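Local coordinates for protein deoxyhypusine synthase, putative (Entamoeba histolytica, PDB 7L9R) that probably acts as an NAD-dependent deoxyhypusine synthase, the transferase that turns one lysine of the translation factor eIF5A into deoxyhypusine, at residues F187-L192 / V244-D249; V115-T120 / N214-C219. One frame throughout, in Å; residues are numbered along the deposited sequence.

Contact 1 of 2, residues F187-L192 / V244-D249; sequences FTPSQL and VDLVQD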
loop_
_atom_site.group_PDB
_atom_site.type_symbol
_atom_site.label_atom_id
_atom_site.label_comp_id
_atom_site.label_asym_id
_atom_site.label_seq_id
_atom_site.Cartn_x
_atom_site.Cartn_y
_atom_site.Cartn_z
ATOM N N PHE B 187 29.233 -3.537 26.138
ATOM C CA PHE B 187 27.861 -3.625 26.608
ATOM C C PHE B 187 26.935 -4.068 25.475
ATOM O O PHE B 187 27.228 -3.875 24.294
ATOM C CB PHE B 187 27.421 -2.267 27.150
ATOM C CG PHE B 187 28.205 -1.820 28.342
ATOM C CD1 PHE B 187 27.893 -2.293 29.605
ATOM C CD2 PHE B 187 29.306 -0.991 28.190
ATOM C CE1 PHE B 187 28.629 -1.895 30.712
ATOM C CE2 PHE B 187 30.056 -0.600 29.291
ATOM C CZ PHE B 187 29.714 -1.050 30.553
ATOM N N THR B 188 25.805 -4.667 25.844
ATOM C CA THR B 188 24.786 -4.943 24.846
ATOM C C THR B 188 23.692 -3.893 24.925
ATOM O O THR B 188 23.592 -3.166 25.915
ATOM C CB THR B 188 24.181 -6.336 25.045
ATOM O OG1 THR B 188 23.288 -6.318 26.162
ATOM C CG2 THR B 188 25.272 -7.357 25.286
ATOM N N PRO B 189 22.860 -3.760 23.890
ATOM C CA PRO B 189 21.751 -2.795 23.985
ATOM C C PRO B 189 20.841 -3.034 25.179
ATOM O O PRO B 189 20.520 -2.083 25.904
ATOM C CB PRO B 189 21.020 -2.983 22.652
ATOM C CG PRO B 189 22.100 -3.391 21.715
ATOM C CD PRO B 189 23.029 -4.265 22.515
ATOM N N SER B 190 20.451 -4.286 25.433
ATOM C CA SER B 190 19.546 -4.555 26.547
ATOM C C SER B 190 20.182 -4.168 27.878
ATOM O O SER B 190 19.495 -3.672 28.779
ATOM C CB SER B 190 19.142 -6.030 26.566
ATOM O OG SER B 190 20.182 -6.832 27.102
ATOM N N GLN B 191 21.498 -4.374 28.015
ATOM C CA GLN B 191 22.184 -3.954 29.234
ATOM C C GLN B 191 22.194 -2.436 29.376
ATOM O O GLN B 191 21.953 -1.911 30.468
ATOM C CB GLN B 191 23.618 -4.479 29.255
ATOM C CG GLN B 191 23.750 -5.981 29.309
ATOM C CD GLN B 191 25.194 -6.423 29.122
ATOM O OE1 GLN B 191 26.096 -5.591 28.961
ATOM N NE2 GLN B 191 25.421 -7.734 29.144
ATOM N N LEU B 192 22.486 -1.719 28.286
ATOM C CA LEU B 192 22.467 -0.260 28.323
ATOM C C LEU B 192 21.083 0.262 28.672
ATOM O O LEU B 192 20.949 1.270 29.379
ATOM C CB LEU B 192 22.922 0.302 26.972
ATOM C CG LEU B 192 24.393 0.065 26.606
ATOM C CD1 LEU B 192 24.691 0.608 25.220
ATOM C CD2 LEU B 192 25.315 0.703 27.637
ATOM N N VAL B 244 29.442 -1.569 21.560
ATOM C CA VAL B 244 28.106 -2.151 21.621
ATOM C C VAL B 244 28.133 -3.489 20.898
ATOM O O VAL B 244 28.310 -3.538 19.674
ATOM C CB VAL B 244 27.034 -1.230 21.020
ATOM C CG1 VAL B 244 25.690 -1.941 20.974
ATOM C CG2 VAL B 244 26.907 0.054 21.831
ATOM N N ASP B 245 27.971 -4.573 21.654
ATOM C CA ASP B 245 27.925 -5.915 21.099
ATOM C C ASP B 245 26.484 -6.346 20.863
ATOM O O ASP B 245 25.603 -6.101 21.693
ATOM C CB ASP B 245 28.603 -6.926 22.018
ATOM C CG ASP B 245 28.370 -8.359 21.569
ATOM O OD1 ASP B 245 28.561 -8.646 20.364
ATOM O OD2 ASP B 245 27.970 -9.194 22.408
ATOM N N LEU B 246 26.253 -6.990 19.722
ATOM C CA LEU B 246 24.932 -7.495 19.385
ATOM C C LEU B 246 24.797 -9.000 19.579
ATOM O O LEU B 246 23.670 -9.498 19.650
ATOM C CB LEU B 246 24.592 -7.134 17.930
ATOM C CG LEU B 246 23.516 -6.067 17.710
ATOM C CD1 LEU B 246 23.789 -4.790 18.514
ATOM C CD2 LEU B 246 23.388 -5.760 16.216
ATOM N N VAL B 247 25.908 -9.737 19.665
ATOM C CA VAL B 247 25.809 -11.193 19.689
ATOM C C VAL B 247 25.201 -11.675 21.002
ATOM O O VAL B 247 24.378 -12.600 21.011
ATOM C CB VAL B 247 27.183 -11.840 19.425
ATOM C CG1 VAL B 247 27.080 -13.366 19.485
ATOM C CG2 VAL B 247 27.736 -11.405 18.073
ATOM N N GLN B 248 25.581 -11.062 22.129
ATOM C CA GLN B 248 25.057 -11.522 23.413
ATOM C C GLN B 248 23.549 -11.353 23.484
ATOM O O GLN B 248 22.845 -12.246 23.967
ATOM C CB GLN B 248 25.715 -10.774 24.568
ATOM C CG GLN B 248 27.136 -11.178 24.876
ATOM C CD GLN B 248 27.812 -10.182 25.798
ATOM O OE1 GLN B 248 27.481 -10.090 26.992
ATOM N NE2 GLN B 248 28.754 -9.409 25.246
ATOM N N ASP B 249 23.030 -10.230 22.977
ATOM C CA ASP B 249 21.583 -10.036 22.957
ATOM C C ASP B 249 20.910 -11.034 22.020
ATOM O O ASP B 249 19.836 -11.561 22.335
ATOM C CB ASP B 249 21.248 -8.597 22.555
ATOM C CG ASP B 249 21.079 -7.666 23.758
ATOM O OD1 ASP B 249 21.251 -8.122 24.908
ATOM O OD2 ASP B 249 20.782 -6.471 23.545
#
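Asp249 OD1 is gripped by two hydroxyls, Ser190 OG at 2.8 Å and Thr188 OG1 at 3.0 Å, which reach it from different directions. The serine comes in on the syn side, 18° out of the carboxylate plane, whereas the threonine stands well above that plane. The other oxygen, OD2, spends its syn lone pair on the backbone of Ser190, whose N lies 2.9 Å away. One carboxylate thus holds the N-cap and first turn of helix 189-200 by three donors. Thr188 OG1 sits between its own backbone N and carbonyl carbon (chi1 75°), a rotation that lets the same oxygen face Asp249 and also accept from Gln191 N. In exchange Thr188 N donates a weak bond to Gln191 OE1, completing a capping box. The methyl CG2 of Thr188 turns instead to Gln248, touching its CB at 3.5 Å. Next to the carboxylate, Pro189 lays CG and CD against Leu246 CD1 and Val244 CG1. Upstream, Asp245 N donates to Phe187 O at 2.8 Å, a single backbone bridge just before both helices. Asp245 caps helix 247-258: OD1 accepts from Val247 N, and OD2 takes Gln248 N and Gln248 NE2 from opposite faces of its plane. OD1 also accepts Val244 N of the second subunit, so this cap belongs to the subunit interface as well. With three donors shared between its two oxygens, the buried Asp249 carboxylate is fixed in both position and rotation, and so ties the starts of two helices together.

Contact 2 of 2, residues V115-T120 / N214-C219; sequences VDYIVT and NITIFC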
loop_
_atom_site.group_PDB
_atom_site.type_symbol
_atom_site.label_atom_id
_atom_site.label_comp_id
_atom_site.label_asym_id
_atom_site.label_seq_id
_atom_site.Cartn_x
_atom_site.Cartn_y
_atom_site.Cartn_z
ATOM N N VAL B 115 4.095 -8.627 30.504
ATOM C CA VAL B 115 4.944 -9.183 29.463
ATOM C C VAL B 115 6.318 -9.467 30.052
ATOM O O VAL B 115 6.693 -8.945 31.103
ATOM C CB VAL B 115 5.054 -8.253 28.237
ATOM C CG1 VAL B 115 3.668 -7.906 27.710
ATOM C CG2 VAL B 115 5.832 -6.989 28.586
ATOM N N ASP B 116 7.067 -10.322 29.362
ATOM C CA ASP B 116 8.368 -10.774 29.836
ATOM C C ASP B 116 9.537 -10.166 29.080
ATOM O O ASP B 116 10.610 -9.989 29.663
ATOM C CB ASP B 116 8.449 -12.298 29.740
ATOM C CG ASP B 116 7.337 -12.979 30.525
ATOM O OD1 ASP B 116 7.165 -12.652 31.721
ATOM O OD2 ASP B 116 6.624 -13.825 29.944
ATOM N N TYR B 117 9.351 -9.834 27.806
ATOM C CA TYR B 117 10.407 -9.286 26.975
ATOM C C TYR B 117 9.798 -8.277 26.023
ATOM O O TYR B 117 8.646 -8.415 25.605
ATOM C CB TYR B 117 11.129 -10.363 26.151
ATOM C CG TYR B 117 11.862 -11.402 26.960
ATOM C CD1 TYR B 117 13.145 -11.158 27.433
ATOM C CD2 TYR B 117 11.286 -12.639 27.229
ATOM C CE1 TYR B 117 13.829 -12.107 28.163
ATOM C CE2 TYR B 117 11.964 -13.601 27.966
ATOM C CZ TYR B 117 13.238 -13.326 28.430
ATOM O OH TYR B 117 13.938 -14.266 29.157
ATOM N N ILE B 118 10.593 -7.279 25.662
ATOM C CA ILE B 118 10.202 -6.281 24.678
ATOM C C ILE B 118 11.245 -6.259 23.568
ATOM O O ILE B 118 12.445 -6.399 23.826
ATOM C CB ILE B 118 10.046 -4.887 25.315
ATOM C CG1 ILE B 118 8.794 -4.844 26.191
ATOM C CG2 ILE B 118 9.984 -3.804 24.252
ATOM C CD1 ILE B 118 8.582 -3.510 26.859
ATOM N N VAL B 119 10.780 -6.133 22.332
ATOM C CA VAL B 119 11.635 -5.852 21.187
ATOM C C VAL B 119 11.138 -4.559 20.571
ATOM O O VAL B 119 9.928 -4.387 20.376
ATOM C CB VAL B 119 11.618 -6.995 20.156
ATOM C CG1 VAL B 119 12.576 -6.685 19.018
ATOM C CG2 VAL B 119 11.988 -8.317 20.813
ATOM N N THR B 120 12.045 -3.624 20.316
ATOM C CA THR B 120 11.624 -2.364 19.721
ATOM C C THR B 120 12.709 -1.865 18.770
ATOM O O THR B 120 13.713 -2.541 18.526
ATOM C CB THR B 120 11.258 -1.338 20.803
ATOM O OG1 THR B 120 10.665 -0.191 20.181
ATOM C CG2 THR B 120 12.480 -0.919 21.606
ATOM N N ASN B 214 12.650 -6.433 35.870
ATOM C CA ASN B 214 13.532 -7.349 35.154
ATOM C C ASN B 214 12.884 -7.822 33.859
ATOM O O ASN B 214 12.878 -9.009 33.523
ATOM C CB ASN B 214 13.930 -8.533 36.035
ATOM C CG ASN B 214 14.644 -8.098 37.286
ATOM O OD1 ASN B 214 14.286 -8.493 38.396
ATOM N ND2 ASN B 214 15.659 -7.262 37.116
ATOM N N ILE B 215 12.320 -6.870 33.132
ATOM C CA ILE B 215 11.811 -7.119 31.796
ATOM C C ILE B 215 12.871 -6.605 30.829
ATOM O O ILE B 215 13.164 -5.404 30.776
ATOM C CB ILE B 215 10.437 -6.472 31.588
ATOM C CG1 ILE B 215 9.409 -7.226 32.450
ATOM C CG2 ILE B 215 10.041 -6.496 30.118
ATOM C CD1 ILE B 215 8.140 -6.460 32.758
ATOM N N THR B 216 13.475 -7.532 30.093
ATOM C CA THR B 216 14.592 -7.206 29.222
ATOM C C THR B 216 14.073 -6.616 27.920
ATOM O O THR B 216 13.128 -7.142 27.320
ATOM C CB THR B 216 15.430 -8.459 28.966
ATOM O OG1 THR B 216 15.839 -9.016 30.225
ATOM C CG2 THR B 216 16.666 -8.134 28.127
ATOM N N ILE B 217 14.692 -5.519 27.487
ATOM C CA ILE B 217 14.296 -4.798 26.282
ATOM C C ILE B 217 15.411 -4.947 25.253
ATOM O O ILE B 217 16.545 -4.511 25.484
ATOM C CB ILE B 217 14.011 -3.316 26.575
ATOM C CG1 ILE B 217 12.873 -3.179 27.591
ATOM C CG2 ILE B 217 13.686 -2.568 25.286
ATOM C CD1 ILE B 217 12.606 -1.752 28.025
ATOM N N PHE B 218 15.094 -5.580 24.130
ATOM C CA PHE B 218 16.026 -5.730 23.025
ATOM C C PHE B 218 15.817 -4.610 22.014
ATOM O O PHE B 218 14.679 -4.224 21.721
ATOM C CB PHE B 218 15.848 -7.091 22.348
ATOM C CG PHE B 218 16.103 -8.248 23.263
ATOM C CD1 PHE B 218 17.396 -8.656 23.539
ATOM C CD2 PHE B 218 15.048 -8.911 23.872
ATOM C CE1 PHE B 218 17.640 -9.720 24.395
ATOM C CE2 PHE B 218 15.282 -9.975 24.736
ATOM C CZ PHE B 218 16.581 -10.382 24.995
ATOM N N CYS B 219 16.924 -4.078 21.500
ATOM C CA CYS B 219 16.891 -3.012 20.508
ATOM C C CYS B 219 18.185 -3.045 19.705
ATOM O O CYS B 219 19.086 -2.229 19.938
ATOM C CB CYS B 219 16.689 -1.645 21.173
ATOM S SG CYS B 219 16.441 -0.280 20.008
HETATM O O HOH W 1 12.172 -11.543 31.596
#
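Phe218 runs beside Tyr117, the two side chains pointing the same way from neighbouring strands. Its CB lies 3.8 Å from Ile118 O and packs more loosely against Val119 CG2. CG is anti to the carbonyl carbon (chi1 -61°), which lays the ring back along the strand toward Tyr117, and CD2 passes Ile118 O obliquely at 3.6 Å. Farther out, CE2 meets Tyr117 CD1 at 3.6 Å, the tyrosine atom sitting at the edge of the phenylalanine ring. Thr216 CG2, from its own strand, lies over one ring face, toward its rim, while Asp249 and Ile253 of helix 247-258 also touch the Phe218 side chain. Beneath these side chains, strands 117-120 and 216-218 run parallel at the margin of the six-stranded sheet with order 3-2-1-4-5-6, the Rossmann-like arrangement of deoxyhypusine synthases. Ile118 bonds the partner strand on both sides of Ile217: its N donates to Thr216 O at 3.0 Å, within the carbonyl plane, and its O accepts from Phe218 N at 2.8 Å. Thr120 N continues the ladder to Phe218 O. On the opposite face of the sheet, Ile118 CB rests 4.0 Å from Ile217 CG1, backed by Val110 and Ile193 from helices 102-111 and 189-200. Earlier along both segments, Ile215 CD1 lies against Val115 O, and a water donates to both Asp116 O and Asn214 O, the latter at 3.3 Å.

How the contacts relate
The two contacts have centres about 13 Å apart and alternate along the chain: strand 117-120, the start of helix 189-200, strand 216-218, then the start of helix 247-258. Contact 2 lies near the centre of the subunit, whereas contact 1 is farther out, where a second subunit packs against residues 244-247. They meet directly: Ser190 CB lies 3.2 Å from Ile217 O, and Asp249 O is 3.5 Å from Phe218 CE1. Helix 247-258 packs on the Val119 and Phe218 face, whereas helix 189-200 reaches Ile217 on the other face and touches Thr216 with Ser190 at its start. Contact 1 joins their N-terminal ends beside strand 216-218, linking the parallel sheet to the subunit interface.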